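Local atomic coordinates of 3-oxoacyl-(acyl-carrier protein) synthase II (Thermus thermophilus, PDB entry 1J3N), a protein that probably catalyses the condensation of acyl groups with malonyl-ACP in fatty acid elongation, as a homodimeric beta-ketoacyl-ACP synthase of the thiolase clan. Residues E20-H23 with K24-A28; N210-P213 with E214-S217; R66-R70 with F71-A75. All blocks are in the same frame, centred on the assembly; numbering follows the deposited sequence.

Contact 1: E20-H23 with K24-A28; sequences EAFH and KAQLA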
# COMPACT_ATOMS: atom_id res chain seq x y z
N GLU A 20 -14.84 -22.92 5.61
CA GLU A 20 -15.92 -23.64 6.29
C GLU A 20 -15.67 -23.75 7.80
O GLU A 20 -16.58 -23.51 8.60
CB GLU A 20 -16.10 -25.03 5.67
CG GLU A 20 -17.28 -25.84 6.24
CD GLU A 20 -18.60 -25.07 6.22
OE1 GLU A 20 -18.97 -24.52 5.16
OE2 GLU A 20 -19.29 -25.04 7.27
N ALA A 21 -14.45 -24.11 8.20
CA ALA A 21 -14.13 -24.23 9.62
C ALA A 21 -14.38 -22.89 10.32
O ALA A 21 -14.88 -22.85 11.45
CB ALA A 21 -12.66 -24.64 9.80
N PHE A 22 -14.03 -21.81 9.64
CA PHE A 22 -14.22 -20.46 10.18
C PHE A 22 -15.69 -20.18 10.42
O PHE A 22 -16.07 -19.66 11.48
CB PHE A 22 -13.62 -19.43 9.20
CG PHE A 22 -13.82 -17.98 9.61
CD1 PHE A 22 -13.64 -17.58 10.93
CD2 PHE A 22 -14.14 -17.03 8.67
CE1 PHE A 22 -13.78 -16.24 11.30
CE2 PHE A 22 -14.28 -15.69 9.02
CZ PHE A 22 -14.10 -15.29 10.35
N HIS A 23 -16.54 -20.54 9.46
CA HIS A 23 -17.97 -20.31 9.57
C HIS A 23 -18.62 -21.11 10.71
O HIS A 23 -19.39 -20.56 11.50
CB HIS A 23 -18.67 -20.64 8.24
CG HIS A 23 -20.10 -20.20 8.20
ND1 HIS A 23 -21.15 -21.07 8.40
CD2 HIS A 23 -20.65 -18.97 8.08
CE1 HIS A 23 -22.29 -20.39 8.40
NE2 HIS A 23 -22.01 -19.11 8.21
N LYS A 24 -18.31 -22.40 10.79
CA LYS A 24 -18.85 -23.23 11.85
C LYS A 24 -18.43 -22.69 13.22
O LYS A 24 -19.23 -22.64 14.15
CB LYS A 24 -18.36 -24.67 11.69
CG LYS A 24 -19.09 -25.47 10.62
CD LYS A 24 -18.76 -26.96 10.75
CE LYS A 24 -19.61 -27.80 9.80
NZ LYS A 24 -19.41 -29.26 10.03
N ALA A 25 -17.16 -22.30 13.33
CA ALA A 25 -16.62 -21.77 14.58
C ALA A 25 -17.31 -20.48 15.02
O ALA A 25 -17.47 -20.22 16.22
CB ALA A 25 -15.11 -21.54 14.43
N GLN A 26 -17.70 -19.66 14.05
CA GLN A 26 -18.39 -18.41 14.33
C GLN A 26 -19.76 -18.71 14.94
O GLN A 26 -20.15 -18.12 15.96
CB GLN A 26 -18.61 -17.61 13.04
CG GLN A 26 -17.36 -17.09 12.37
CD GLN A 26 -17.65 -16.42 11.04
OE1 GLN A 26 -18.36 -15.41 10.98
NE2 GLN A 26 -17.12 -16.98 9.96
N LEU A 27 -20.47 -19.63 14.31
CA LEU A 27 -21.81 -20.04 14.75
C LEU A 27 -21.79 -20.66 16.13
O LEU A 27 -22.81 -20.71 16.81
CB LEU A 27 -22.40 -21.02 13.76
CG LEU A 27 -22.54 -20.47 12.34
CD1 LEU A 27 -23.07 -21.54 11.41
CD2 LEU A 27 -23.46 -19.26 12.37
N ALA A 28 -20.62 -21.16 16.52
CA ALA A 28 -20.46 -21.78 17.82
C ALA A 28 -20.04 -20.74 18.85
O ALA A 28 -20.09 -21.00 20.05
CB ALA A 28 -19.41 -22.88 17.74
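With CG of F22 opposite its own backbone N (chi1 177°) and CG of Q26 opposite its own carbonyl carbon (chi1 -67°), the two side chains one turn apart lean together along helix 19-28. The amide of Q26 lies over one face of the F22 ring, NE2 3.1 Å above the plane near its centre, the two planes 31° apart. CG of Q26 adds a CH-pi contact, 4.2 Å from the ring centroid. NE2 also gives a weak hydrogen bond to F22 O, but its stronger partner is OE1 of Q353 on helix 343-357. A21-A25 and F22-Q26 are joined by ordinary i to i+4 bonds between main-chain N and O. The helix follows strands 4-13 and 16-17 in this thiolase-type fold, and F22 packs against A11, T13 and V346, between the sheet and helix 343-357. Cutting this ring back to the methyl of an alanine is likely to leave a gap beside A11, T13 and V346 and take away the face over which Q26 NE2 lies. On the neighbouring flank L27 sets CG over one face of the H23 imidazole, while CD1 of L27 approaches CE1 of H23 to 3.3 Å. E20, bent at chi2, brings its carboxylate alongside K24, and its OE2 touches the aliphatic CG of K24 at 3.4 Å; the charged ends, E20 OE2 and K24 NZ, stay 5.0 Å apart.

Contact 2: N210-P213 with E214-S217; sequences NEEP and EKAS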
# COMPACT_ATOMS: atom_id res chain seq x y z
N ASN A 210 -5.44 -10.64 31.17
CA ASN A 210 -4.71 -11.89 31.04
C ASN A 210 -5.39 -13.07 31.74
O ASN A 210 -5.26 -14.22 31.29
CB ASN A 210 -3.28 -11.71 31.55
CG ASN A 210 -2.54 -10.64 30.78
OD1 ASN A 210 -2.46 -10.68 29.56
ND2 ASN A 210 -1.98 -9.66 31.50
N GLU A 211 -6.12 -12.79 32.82
CA GLU A 211 -6.81 -13.83 33.59
C GLU A 211 -7.92 -14.55 32.83
O GLU A 211 -8.19 -15.73 33.10
CB GLU A 211 -7.38 -13.23 34.89
CG GLU A 211 -8.39 -12.11 34.69
CD GLU A 211 -7.75 -10.74 34.58
OE1 GLU A 211 -6.58 -10.65 34.15
OE2 GLU A 211 -8.42 -9.74 34.91
N GLU A 212 -8.58 -13.87 31.90
CA GLU A 212 -9.65 -14.49 31.12
C GLU A 212 -9.47 -14.17 29.64
O GLU A 212 -10.15 -13.30 29.08
CB GLU A 212 -11.02 -13.99 31.59
CG GLU A 212 -11.22 -14.09 33.08
CD GLU A 212 -12.56 -13.54 33.53
OE1 GLU A 212 -12.91 -12.42 33.11
OE2 GLU A 212 -13.26 -14.24 34.30
N PRO A 213 -8.55 -14.89 28.97
CA PRO A 213 -8.26 -14.67 27.55
C PRO A 213 -9.48 -14.64 26.63
O PRO A 213 -9.62 -13.72 25.82
CB PRO A 213 -7.30 -15.82 27.22
CG PRO A 213 -6.59 -16.05 28.53
CD PRO A 213 -7.75 -16.00 29.50
N GLU A 214 -10.35 -15.64 26.73
CA GLU A 214 -11.52 -15.71 25.86
C GLU A 214 -12.54 -14.60 26.11
O GLU A 214 -13.42 -14.37 25.27
CB GLU A 214 -12.21 -17.07 26.00
CG GLU A 214 -11.32 -18.24 25.62
CD GLU A 214 -12.07 -19.56 25.57
OE1 GLU A 214 -11.43 -20.59 25.28
OE2 GLU A 214 -13.30 -19.57 25.83
N LYS A 215 -12.42 -13.92 27.25
CA LYS A 215 -13.35 -12.85 27.61
C LYS A 215 -12.75 -11.45 27.45
O LYS A 215 -13.45 -10.45 27.61
CB LYS A 215 -13.82 -13.01 29.06
CG LYS A 215 -14.56 -14.31 29.36
CD LYS A 215 -15.08 -14.30 30.79
CE LYS A 215 -15.87 -15.56 31.14
NZ LYS A 215 -16.32 -15.51 32.56
N ALA A 216 -11.46 -11.38 27.13
CA ALA A 216 -10.78 -10.09 26.98
C ALA A 216 -11.40 -9.21 25.89
O ALA A 216 -11.76 -8.07 26.14
CB ALA A 216 -9.29 -10.32 26.70
N SER A 217 -11.52 -9.74 24.67
CA SER A 217 -12.13 -8.98 23.57
C SER A 217 -13.65 -9.00 23.75
O SER A 217 -14.31 -9.98 23.45
CB SER A 217 -11.77 -9.60 22.22
OG SER A 217 -12.38 -8.87 21.18
O HOH W 1 -10.75 -12.46 23.95
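E212 and K215 face each other across a tight helical turn, the short, weakly bonded helix 213-216 that follows the loop after helix 194-202. P213 stands in its first turn, where a proline, having no N-H to offer, fits without breaking a main-chain bond. Two backbone hydrogen bonds of i to i+3 spacing close the turn. K215 N donates to E212 O at 3.0 Å, and A216 N to P213 O at 3.3 Å. In both, the donor stands well above the carbonyl plane, 54° out of it at E212 and 70° at P213, a geometry that goes with tight winding. CB of A216 also comes close to this second carbonyl, 3.5 Å from P213 O.

The charged pair is looser. E212 and K215 both carry CG opposite the carbonyl carbon and run on extended, which brings their chains together at a slant. CD of K215 reaches 3.7 Å from OE1 of E212, so much of the meeting is methylene against carboxylate. The salt bridge between E212 OE2 and K215 NZ is long, 3.7 Å.

Apolar packing joins the turn to its surroundings: the methyl of A216 meets I48, and the P213 ring packs on V33, P35 and I48. The turn is thus laid against the two-stranded sheet of 33-35 and 48-50, and ND2 of N365 donates hydrogen bonds to E214 O and S217 O.

A water bridges the end of the turn: it donates to P213 O at 2.5 Å and accepts from S217 N at 2.9 Å, so P213 O receives both A216 N and the water.

Contact 3: R66-R70 with F71-A75; sequences RRLDR and FVQYA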
# COMPACT_ATOMS: atom_id res chain seq x y z
N ARG A 66 11.82 -21.38 4.75
CA ARG A 66 12.88 -20.65 5.45
C ARG A 66 13.20 -19.27 4.89
O ARG A 66 13.88 -18.48 5.54
CB ARG A 66 14.15 -21.50 5.55
CG ARG A 66 14.15 -22.46 6.75
CD ARG A 66 13.64 -23.86 6.40
NE ARG A 66 14.76 -24.76 6.14
CZ ARG A 66 14.63 -26.05 5.81
NH1 ARG A 66 13.43 -26.59 5.69
NH2 ARG A 66 15.71 -26.80 5.63
N ARG A 67 12.73 -18.98 3.69
CA ARG A 67 12.98 -17.67 3.09
C ARG A 67 11.68 -16.88 2.97
O ARG A 67 11.62 -15.87 2.26
CB ARG A 67 13.66 -17.84 1.73
CG ARG A 67 15.07 -18.40 1.88
CD ARG A 67 15.75 -18.67 0.57
NE ARG A 67 17.07 -19.26 0.80
CZ ARG A 67 17.89 -19.68 -0.16
NH1 ARG A 67 17.53 -19.58 -1.44
NH2 ARG A 67 19.07 -20.20 0.15
N LEU A 68 10.66 -17.34 3.68
CA LEU A 68 9.35 -16.70 3.68
C LEU A 68 8.97 -16.28 5.08
O LEU A 68 8.94 -17.11 5.99
CB LEU A 68 8.28 -17.66 3.15
CG LEU A 68 8.28 -18.03 1.67
CD1 LEU A 68 7.07 -18.90 1.37
CD2 LEU A 68 8.23 -16.77 0.84
N ASP A 69 8.67 -15.00 5.25
CA ASP A 69 8.27 -14.50 6.55
C ASP A 69 6.87 -15.03 6.82
O ASP A 69 6.12 -15.32 5.89
CB ASP A 69 8.26 -12.97 6.55
CG ASP A 69 7.91 -12.38 7.90
OD1 ASP A 69 6.71 -12.40 8.27
OD2 ASP A 69 8.83 -11.92 8.60
N ARG A 70 6.52 -15.16 8.10
CA ARG A 70 5.20 -15.65 8.47
C ARG A 70 4.05 -14.91 7.76
O ARG A 70 3.05 -15.54 7.40
CB ARG A 70 5.03 -15.56 9.99
CG ARG A 70 3.85 -16.33 10.55
CD ARG A 70 3.76 -16.18 12.07
NE ARG A 70 4.74 -16.98 12.79
CZ ARG A 70 4.60 -18.27 13.08
NH1 ARG A 70 3.50 -18.92 12.72
NH2 ARG A 70 5.55 -18.91 13.75
N PHE A 71 4.16 -13.60 7.55
CA PHE A 71 3.03 -12.91 6.90
C PHE A 71 2.84 -13.34 5.46
O PHE A 71 1.72 -13.36 4.95
CB PHE A 71 3.15 -11.38 7.03
CG PHE A 71 3.97 -10.72 5.95
CD1 PHE A 71 5.36 -10.73 6.00
CD2 PHE A 71 3.35 -10.03 4.91
CE1 PHE A 71 6.12 -10.06 5.04
CE2 PHE A 71 4.10 -9.35 3.94
CZ PHE A 71 5.49 -9.37 4.01
N VAL A 72 3.94 -13.68 4.80
CA VAL A 72 3.86 -14.13 3.42
C VAL A 72 3.39 -15.59 3.45
O VAL A 72 2.64 -16.03 2.57
CB VAL A 72 5.23 -14.01 2.70
CG1 VAL A 72 5.21 -14.80 1.40
CG2 VAL A 72 5.53 -12.53 2.41
N GLN A 73 3.80 -16.34 4.47
CA GLN A 73 3.37 -17.73 4.59
C GLN A 73 1.85 -17.80 4.73
O GLN A 73 1.20 -18.64 4.13
CB GLN A 73 4.05 -18.39 5.79
CG GLN A 73 5.48 -18.82 5.52
CD GLN A 73 6.09 -19.57 6.69
OE1 GLN A 73 5.44 -20.42 7.30
NE2 GLN A 73 7.35 -19.27 6.99
N TYR A 74 1.28 -16.91 5.53
CA TYR A 74 -0.17 -16.89 5.71
C TYR A 74 -0.88 -16.49 4.42
O TYR A 74 -1.89 -17.09 4.05
CB TYR A 74 -0.56 -15.92 6.83
CG TYR A 74 -0.14 -16.35 8.22
CD1 TYR A 74 0.43 -17.60 8.45
CD2 TYR A 74 -0.32 -15.50 9.31
CE1 TYR A 74 0.80 -18.01 9.73
CE2 TYR A 74 0.05 -15.89 10.60
CZ TYR A 74 0.61 -17.15 10.79
OH TYR A 74 0.96 -17.55 12.07
N ALA A 75 -0.36 -15.49 3.73
CA ALA A 75 -0.99 -15.06 2.48
C ALA A 75 -1.03 -16.16 1.42
O ALA A 75 -2.03 -16.33 0.72
CB ALA A 75 -0.28 -13.85 1.93
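R70 sets its CG over one face of the Y74 ring, a full turn further on, 3.8 Å from the ring centroid in a CH-pi contact, and its CD passes by the phenol end. The chain then bends at chi3 (-76°), which swings the guanidinium round the phenol end, and NH1 of R70 donates to Y74 OH at 3.0 Å. The hydroxyl sits at the edge of the guanidinium, near its plane, while guanidinium and ring planes stand 65° apart. NE of R70 forms a salt bridge with E110, and Y74 OH has a further, weak bond to E231; these partners probably help hold the arginine in its bend.

D69 is the N-cap of helix 70-86. With its CG opposite the backbone N (chi1 -178°), the carboxylate reaches forward to the first turn, where OD1 accepts from F71 N at 2.9 Å through its anti lone pair. The same oxygen of D69 lies 3.1 Å from CD1 of F71, at the edge of that ring. The other oxygen, OD2, is bound by T111, so both ends of this buried group have partners. The negative charge would probably interact favourably with the helix N-terminus. D69 O also accepts from Q73 N, nearly in line with the carbonyl.

Q73 reaches back past the cap instead: its extended chain brings NE2 to L68 O at 2.9 Å, a fairly straight bond that approaches above the carbonyl plane. CG of Q73 lies against CB of L68. CD2 of L68 meets CG1 of V72 at 3.6 Å, their side chains crossing at about a right angle, and both residues touch H143 of helix 139-148.

All three contacts are local, within about one helical turn, and none touches another. They share no helix: contact 1 lies on helix 19-28, contact 2 on helix 213-216 and contact 3 at the start of helix 70-86. The nearest atoms of contacts 1 and 2 are about 9 Å apart; contact 3 is more distant from both. Contact 3 is the buried one, beside helix 139-148 and strand 182-189, and it combines side-chain capping, charged groups with further partners and apolar packing. Contact 1, partly buried, places aromatic faces against side chains one turn on. Contact 2, a surface turn against a small sheet, relies on backbone bonds, a water and a long salt bridge.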